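Local coordinates for protein ATP grasp ligase (Microcystis aeruginosa MRC, PDB 5IG9) that is an ATP-grasp ligase that probably uses ATP hydrolysis to join a carboxylate to an acceptor group, consistent with ring closure in the microviridin precursor peptide, at residues T2-T7 / K28-D33; L214-T219 / Q254-P259. All coordinates share one frame; numbering follows the deposited sequence.

Contact 1. Residues T2-T7 / K28-D33; sequences TVLIVT and KAFRFD
L4 fills the notch between two phenylalanines: its CD1 methyl lies 3.7 Å from F32 CB and reaches the edge of the F30 ring, near its plane, at CD2. L4 lies side by side with each phenylalanine, pointing the same way, and with V6 they form the bulky, greasy face of a parallel strand pair. F32 and V6 then meet helix 87-107. The other face, with V3, I5, T7, A29, R31 and D33, is stepped: A29 presents only a methyl, and beside it come V3 CB and I5 CD1, the latter 4.2 Å from A29 CB; beta-branched V3 and I5 suit the extended backbone and also touch helix 14-23.

Farther along this face, R31 runs out extended and its NE gives D33 OD1 a nearly straight hydrogen bond of 2.8 Å within a salt bridge, in the guanidinium plane and on the syn lone pair. T7 CG2 packs against both partners, 3.5 Å from D33 OD1, while T7 OG1 bonds to D11. R36 binds the other oxygen of D33. At the opposite end, K28 starts with CG between its backbone N and carbonyl carbon (chi1 49°), and its aliphatic chain crosses T2 at about a right angle, with CG 3.3 Å from T2 OG1.

Five backbone bonds zip the strands together, from V3 N to K28 O (3.1 Å) through to T7 N to F32 O (3.1 Å). Parallel neighbours joined through helix 14-23 make the opening beta-alpha-beta unit of a Rossmann-like pre-ATP-grasp domain.

Contact 2. Residues L214-T219 / Q254-P259; sequences LELRIT and QPYDLP
L216 lays its CD2 methyl over the ring of Y256, 4.2 Å from the ring centroid and only 10° off the normal, so this is a CH-pi contact centred on the face. A leucine suits the spot because its fork serves two partners: while CD2 covers the ring, CD1 goes to L258 CD2 at 3.6 Å. The neighbouring leucine, L214, meets the same tyrosine from an oblique direction, its CD1 3.6 Å from Y256 CE2. On the tyrosine side, the hydroxyl at the far end of the ring is hydrogen-bonded to the hydroxyl of Y290. An aromatic ring with a polar tip thus offers a flat apolar surface to the leucines and still gives its oxygen a partner.

No backbone bond links the two segments; L216 CA and Y256 CA, the nearest pair, are 8.2 Å apart. Between them in the five-stranded antiparallel sheet runs strand 224-231, which pairs with 214-221 on one side and with the short edge strand 254-255 on the other. The side chains of L214, L216 and I218, alternate residues of strand 214-221, therefore reach past that intervening strand, where A229 is small enough to lie against both L216 and Y256. R217, whose side chain leaves the strand on its other face, is engaged with D281 in a salt bridge.

Farther down the strand, I218 and L258 approach tip to tip, CD1 to CD1, at 3.6 Å. Both are buried, as suits purely aliphatic side chains, and L258 also touches T227 and Y290. One residue on, P259 occupies the N-cap position of helix 260-273.

In the fold
From the N terminus, strand 3-7 leads through helix 14-23 to strand 29-33, and there contact 1 closes a short loop at one edge of the four-stranded parallel sheet. The chain then completes that sheet with strands 69-72 and 111-113 and builds a separate four-stranded antiparallel sheet before strand 214-221 opens contact 2. This second loop passes through strand 224-231 and closes at 254-259, just before helix 260-273. The two contacts follow in series, neither nested nor crossed, with centres 30 Å and nearest atoms about 16 Å apart. Contact 1 pairs two strands of the parallel sheet, whereas contact 2 packs side chains over one face of the five-stranded antiparallel sheet.

Contact 1. Residues T2-T7 / K28-D33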
loop_
_atom_site.group_PDB
_atom_site.type_symbol
_atom_site.label_atom_id
_atom_site.label_comp_id
_atom_site.label_asym_id
_atom_site.label_seq_id
_atom_site.Cartn_x
_atom_site.Cartn_y
_atom_site.Cartn_z
ATOM N N THR A 2 -21.178 -16.610 -1.347
ATOM C CA THR A 2 -21.125 -15.762 -2.536
ATOM C C THR A 2 -19.712 -15.246 -2.742
ATOM O O THR A 2 -19.032 -14.877 -1.786
ATOM C CB THR A 2 -22.102 -14.573 -2.431
ATOM O OG1 THR A 2 -23.444 -15.060 -2.325
ATOM C CG2 THR A 2 -21.999 -13.670 -3.653
ATOM N N VAL A 3 -19.266 -15.221 -3.992
ATOM C CA VAL A 3 -17.933 -14.741 -4.332
ATOM C C VAL A 3 -18.016 -13.252 -4.638
ATOM O O VAL A 3 -18.731 -12.835 -5.555
ATOM C CB VAL A 3 -17.348 -15.518 -5.519
ATOM C CG1 VAL A 3 -16.076 -14.847 -6.012
ATOM C CG2 VAL A 3 -17.076 -16.962 -5.123
ATOM N N LEU A 4 -17.295 -12.449 -3.868
ATOM C CA LEU A 4 -17.217 -11.016 -4.116
ATOM C C LEU A 4 -16.064 -10.748 -5.074
ATOM O O LEU A 4 -14.922 -11.137 -4.803
ATOM C CB LEU A 4 -17.029 -10.243 -2.813
ATOM C CG LEU A 4 -16.633 -8.773 -2.956
ATOM C CD1 LEU A 4 -17.713 -7.960 -3.660
ATOM C CD2 LEU A 4 -16.318 -8.194 -1.596
ATOM N N ILE A 5 -16.360 -10.094 -6.191
ATOM C CA ILE A 5 -15.373 -9.839 -7.232
ATOM C C ILE A 5 -15.090 -8.346 -7.247
ATOM O O ILE A 5 -15.950 -7.539 -7.618
ATOM C CB ILE A 5 -15.845 -10.339 -8.602
ATOM C CG1 ILE A 5 -15.887 -11.864 -8.597
ATOM C CG2 ILE A 5 -14.923 -9.837 -9.698
ATOM C CD1 ILE A 5 -16.485 -12.466 -9.829
ATOM N N VAL A 6 -13.874 -7.981 -6.852
ATOM C CA VAL A 6 -13.474 -6.587 -6.710
ATOM C C VAL A 6 -12.837 -6.154 -8.027
ATOM O O VAL A 6 -11.687 -6.483 -8.312
ATOM C CB VAL A 6 -12.521 -6.398 -5.533
ATOM C CG1 VAL A 6 -12.212 -4.928 -5.333
ATOM C CG2 VAL A 6 -13.121 -7.001 -4.274
ATOM N N THR A 7 -13.589 -5.400 -8.827
ATOM C CA THR A 7 -13.118 -4.971 -10.138
ATOM C C THR A 7 -13.532 -3.530 -10.409
ATOM O O THR A 7 -13.708 -2.745 -9.474
ATOM C CB THR A 7 -13.658 -5.898 -11.232
ATOM O OG1 THR A 7 -13.311 -5.375 -12.518
ATOM C CG2 THR A 7 -15.171 -6.015 -11.133
ATOM N N LYS A 28 -22.798 -18.616 -6.620
ATOM C CA LYS A 28 -23.154 -17.298 -7.124
ATOM C C LYS A 28 -21.994 -16.329 -6.934
ATOM O O LYS A 28 -21.072 -16.576 -6.152
ATOM C CB LYS A 28 -24.416 -16.751 -6.435
ATOM C CG LYS A 28 -24.405 -16.837 -4.915
ATOM C CD LYS A 28 -25.008 -18.147 -4.417
ATOM C CE LYS A 28 -25.047 -18.195 -2.898
ATOM N NZ LYS A 28 -25.596 -19.481 -2.388
ATOM N N ALA A 29 -22.052 -15.214 -7.663
ATOM C CA ALA A 29 -20.987 -14.222 -7.628
ATOM C C ALA A 29 -21.568 -12.827 -7.802
ATOM O O ALA A 29 -22.435 -12.613 -8.654
ATOM C CB ALA A 29 -19.942 -14.494 -8.716
ATOM N N PHE A 30 -21.075 -11.886 -7.002
ATOM C CA PHE A 30 -21.466 -10.484 -7.074
ATOM C C PHE A 30 -20.299 -9.671 -7.613
ATOM O O PHE A 30 -19.175 -9.790 -7.116
ATOM C CB PHE A 30 -21.890 -9.961 -5.697
ATOM C CG PHE A 30 -22.311 -8.514 -5.693
ATOM C CD1 PHE A 30 -23.629 -8.162 -5.931
ATOM C CD2 PHE A 30 -21.392 -7.508 -5.437
ATOM C CE1 PHE A 30 -24.021 -6.834 -5.923
ATOM C CE2 PHE A 30 -21.778 -6.178 -5.428
ATOM C CZ PHE A 30 -23.093 -5.841 -5.672
ATOM N N ARG A 31 -20.568 -8.846 -8.623
ATOM C CA ARG A 31 -19.560 -7.980 -9.225
ATOM C C ARG A 31 -19.627 -6.599 -8.585
ATOM O O ARG A 31 -20.670 -5.938 -8.634
ATOM C CB ARG A 31 -19.760 -7.874 -10.737
ATOM C CG ARG A 31 -18.928 -6.776 -11.382
ATOM C CD ARG A 31 -18.882 -6.914 -12.891
ATOM N NE ARG A 31 -18.097 -5.848 -13.499
ATOM C CZ ARG A 31 -17.651 -5.872 -14.749
ATOM N NH1 ARG A 31 -17.912 -6.916 -15.521
ATOM N NH2 ARG A 31 -16.939 -4.860 -15.225
ATOM N N PHE A 32 -18.513 -6.157 -8.012
ATOM C CA PHE A 32 -18.422 -4.867 -7.333
ATOM C C PHE A 32 -17.476 -3.971 -8.127
ATOM O O PHE A 32 -16.255 -4.132 -8.060
ATOM C CB PHE A 32 -17.943 -5.051 -5.895
ATOM C CG PHE A 32 -17.701 -3.758 -5.158
ATOM C CD1 PHE A 32 -18.605 -2.712 -5.244
ATOM C CD2 PHE A 32 -16.580 -3.603 -4.357
ATOM C CE1 PHE A 32 -18.387 -1.525 -4.560
ATOM C CE2 PHE A 32 -16.359 -2.421 -3.669
ATOM C CZ PHE A 32 -17.263 -1.381 -3.771
ATOM N N ASP A 33 -18.041 -3.023 -8.873
ATOM C CA ASP A 33 -17.245 -2.084 -9.663
ATOM C C ASP A 33 -16.777 -0.963 -8.746
ATOM O O ASP A 33 -17.562 -0.101 -8.343
ATOM C CB ASP A 33 -18.048 -1.550 -10.843
ATOM C CG ASP A 33 -18.372 -2.627 -11.862
ATOM O OD1 ASP A 33 -17.584 -3.589 -11.985
ATOM O OD2 ASP A 33 -19.416 -2.515 -12.540
#

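Contact 2. Residues L214-T219 / Q254-P259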
loop_
_atom_site.group_PDB
_atom_site.type_symbol
_atom_site.label_atom_id
_atom_site.label_comp_id
_atom_site.label_asym_id
_atom_site.label_seq_id
_atom_site.Cartn_x
_atom_site.Cartn_y
_atom_site.Cartn_z
ATOM N N LEU A 214 13.874 -16.458 -25.542
ATOM C CA LEU A 214 12.452 -16.634 -25.303
ATOM C C LEU A 214 11.992 -15.736 -24.165
ATOM O O LEU A 214 12.754 -15.414 -23.250
ATOM C CB LEU A 214 12.118 -18.094 -24.967
ATOM C CG LEU A 214 12.316 -19.148 -26.058
ATOM C CD1 LEU A 214 11.994 -20.528 -25.517
ATOM C CD2 LEU A 214 11.460 -18.844 -27.276
ATOM N N GLU A 215 10.729 -15.328 -24.244
ATOM C CA GLU A 215 10.028 -14.663 -23.156
ATOM C C GLU A 215 8.983 -15.616 -22.597
ATOM O O GLU A 215 8.193 -16.188 -23.358
ATOM C CB GLU A 215 9.365 -13.367 -23.633
ATOM C CG GLU A 215 10.337 -12.248 -23.964
ATOM C CD GLU A 215 9.639 -10.928 -24.230
ATOM O OE1 GLU A 215 9.003 -10.789 -25.297
ATOM O OE2 GLU A 215 9.720 -10.034 -23.362
ATOM N N LEU A 216 8.986 -15.794 -21.278
ATOM C CA LEU A 216 8.057 -16.691 -20.603
ATOM C C LEU A 216 7.003 -15.881 -19.860
ATOM O O LEU A 216 7.332 -14.912 -19.167
ATOM C CB LEU A 216 8.787 -17.608 -19.617
ATOM C CG LEU A 216 9.946 -18.456 -20.142
ATOM C CD1 LEU A 216 10.466 -19.377 -19.054
ATOM C CD2 LEU A 216 9.518 -19.251 -21.357
ATOM N N ARG A 217 5.741 -16.283 -20.003
ATOM C CA ARG A 217 4.631 -15.744 -19.223
ATOM C C ARG A 217 4.048 -16.884 -18.405
ATOM O O ARG A 217 3.423 -17.791 -18.956
ATOM C CB ARG A 217 3.572 -15.113 -20.122
ATOM C CG ARG A 217 2.410 -14.490 -19.364
ATOM C CD ARG A 217 2.840 -13.251 -18.586
ATOM N NE ARG A 217 1.701 -12.558 -17.988
ATOM C CZ ARG A 217 1.766 -11.351 -17.438
ATOM N NH1 ARG A 217 2.919 -10.697 -17.407
ATOM N NH2 ARG A 217 0.679 -10.795 -16.919
ATOM N N ILE A 218 4.247 -16.831 -17.096
ATOM C CA ILE A 218 3.907 -17.923 -16.192
ATOM C C ILE A 218 2.785 -17.462 -15.277
ATOM O O ILE A 218 2.962 -16.525 -14.490
ATOM C CB ILE A 218 5.131 -18.377 -15.387
ATOM C CG1 ILE A 218 6.276 -18.703 -16.346
ATOM C CG2 ILE A 218 4.785 -19.566 -14.509
ATOM C CD1 ILE A 218 7.603 -18.866 -15.669
ATOM N N THR A 219 1.636 -18.120 -15.374
ATOM C CA THR A 219 0.474 -17.824 -14.550
ATOM C C THR A 219 0.243 -18.994 -13.604
ATOM O O THR A 219 0.082 -20.134 -14.049
ATOM C CB THR A 219 -0.764 -17.576 -15.412
ATOM O OG1 THR A 219 -0.466 -16.585 -16.398
ATOM C CG2 THR A 219 -1.908 -17.088 -14.554
ATOM N N GLN A 254 3.189 -20.059 -27.179
ATOM C CA GLN A 254 2.964 -21.503 -27.220
ATOM C C GLN A 254 3.310 -22.164 -25.893
ATOM O O GLN A 254 4.164 -21.671 -25.155
ATOM C CB GLN A 254 3.776 -22.137 -28.350
ATOM C CG GLN A 254 5.253 -21.779 -28.330
ATOM C CD GLN A 254 6.150 -22.996 -28.447
ATOM O OE1 GLN A 254 6.370 -23.517 -29.540
ATOM N NE2 GLN A 254 6.674 -23.455 -27.316
ATOM N N PRO A 255 2.651 -23.278 -25.585
ATOM C CA PRO A 255 2.935 -23.967 -24.323
ATOM C C PRO A 255 4.427 -24.219 -24.174
ATOM O O PRO A 255 5.159 -24.345 -25.158
ATOM C CB PRO A 255 2.154 -25.281 -24.448
ATOM C CG PRO A 255 1.096 -25.004 -25.459
ATOM C CD PRO A 255 1.712 -24.037 -26.429
ATOM N N TYR A 256 4.876 -24.291 -22.924
ATOM C CA TYR A 256 6.287 -24.480 -22.627
ATOM C C TYR A 256 6.402 -25.242 -21.316
ATOM O O TYR A 256 5.619 -25.013 -20.391
ATOM C CB TYR A 256 7.020 -23.135 -22.546
ATOM C CG TYR A 256 8.529 -23.222 -22.421
ATOM C CD1 TYR A 256 9.135 -23.404 -21.182
ATOM C CD2 TYR A 256 9.347 -23.101 -23.536
ATOM C CE1 TYR A 256 10.509 -23.478 -21.063
ATOM C CE2 TYR A 256 10.722 -23.173 -23.425
ATOM C CZ TYR A 256 11.297 -23.361 -22.186
ATOM O OH TYR A 256 12.665 -23.432 -22.069
ATOM N N ASP A 257 7.374 -26.149 -21.245
ATOM C CA ASP A 257 7.600 -26.967 -20.058
ATOM C C ASP A 257 8.803 -26.420 -19.299
ATOM O O ASP A 257 9.947 -26.576 -19.736
ATOM C CB ASP A 257 7.812 -28.432 -20.435
ATOM C CG ASP A 257 6.540 -29.102 -20.927
ATOM O OD1 ASP A 257 5.453 -28.802 -20.387
ATOM O OD2 ASP A 257 6.624 -29.933 -21.858
ATOM N N LEU A 258 8.541 -25.779 -18.165
ATOM C CA LEU A 258 9.614 -25.340 -17.294
ATOM C C LEU A 258 10.349 -26.546 -16.710
ATOM O O LEU A 258 9.754 -27.608 -16.510
ATOM C CB LEU A 258 9.066 -24.489 -16.152
ATOM C CG LEU A 258 8.629 -23.056 -16.441
ATOM C CD1 LEU A 258 7.995 -22.444 -15.202
ATOM C CD2 LEU A 258 9.820 -22.236 -16.897
ATOM N N PRO A 259 11.644 -26.410 -16.438
ATOM C CA PRO A 259 12.320 -27.408 -15.603
ATOM C C PRO A 259 11.627 -27.516 -14.252
ATOM O O PRO A 259 11.178 -26.517 -13.685
ATOM C CB PRO A 259 13.742 -26.852 -15.473
ATOM C CG PRO A 259 13.921 -25.993 -16.687
ATOM C CD PRO A 259 12.572 -25.385 -16.944
#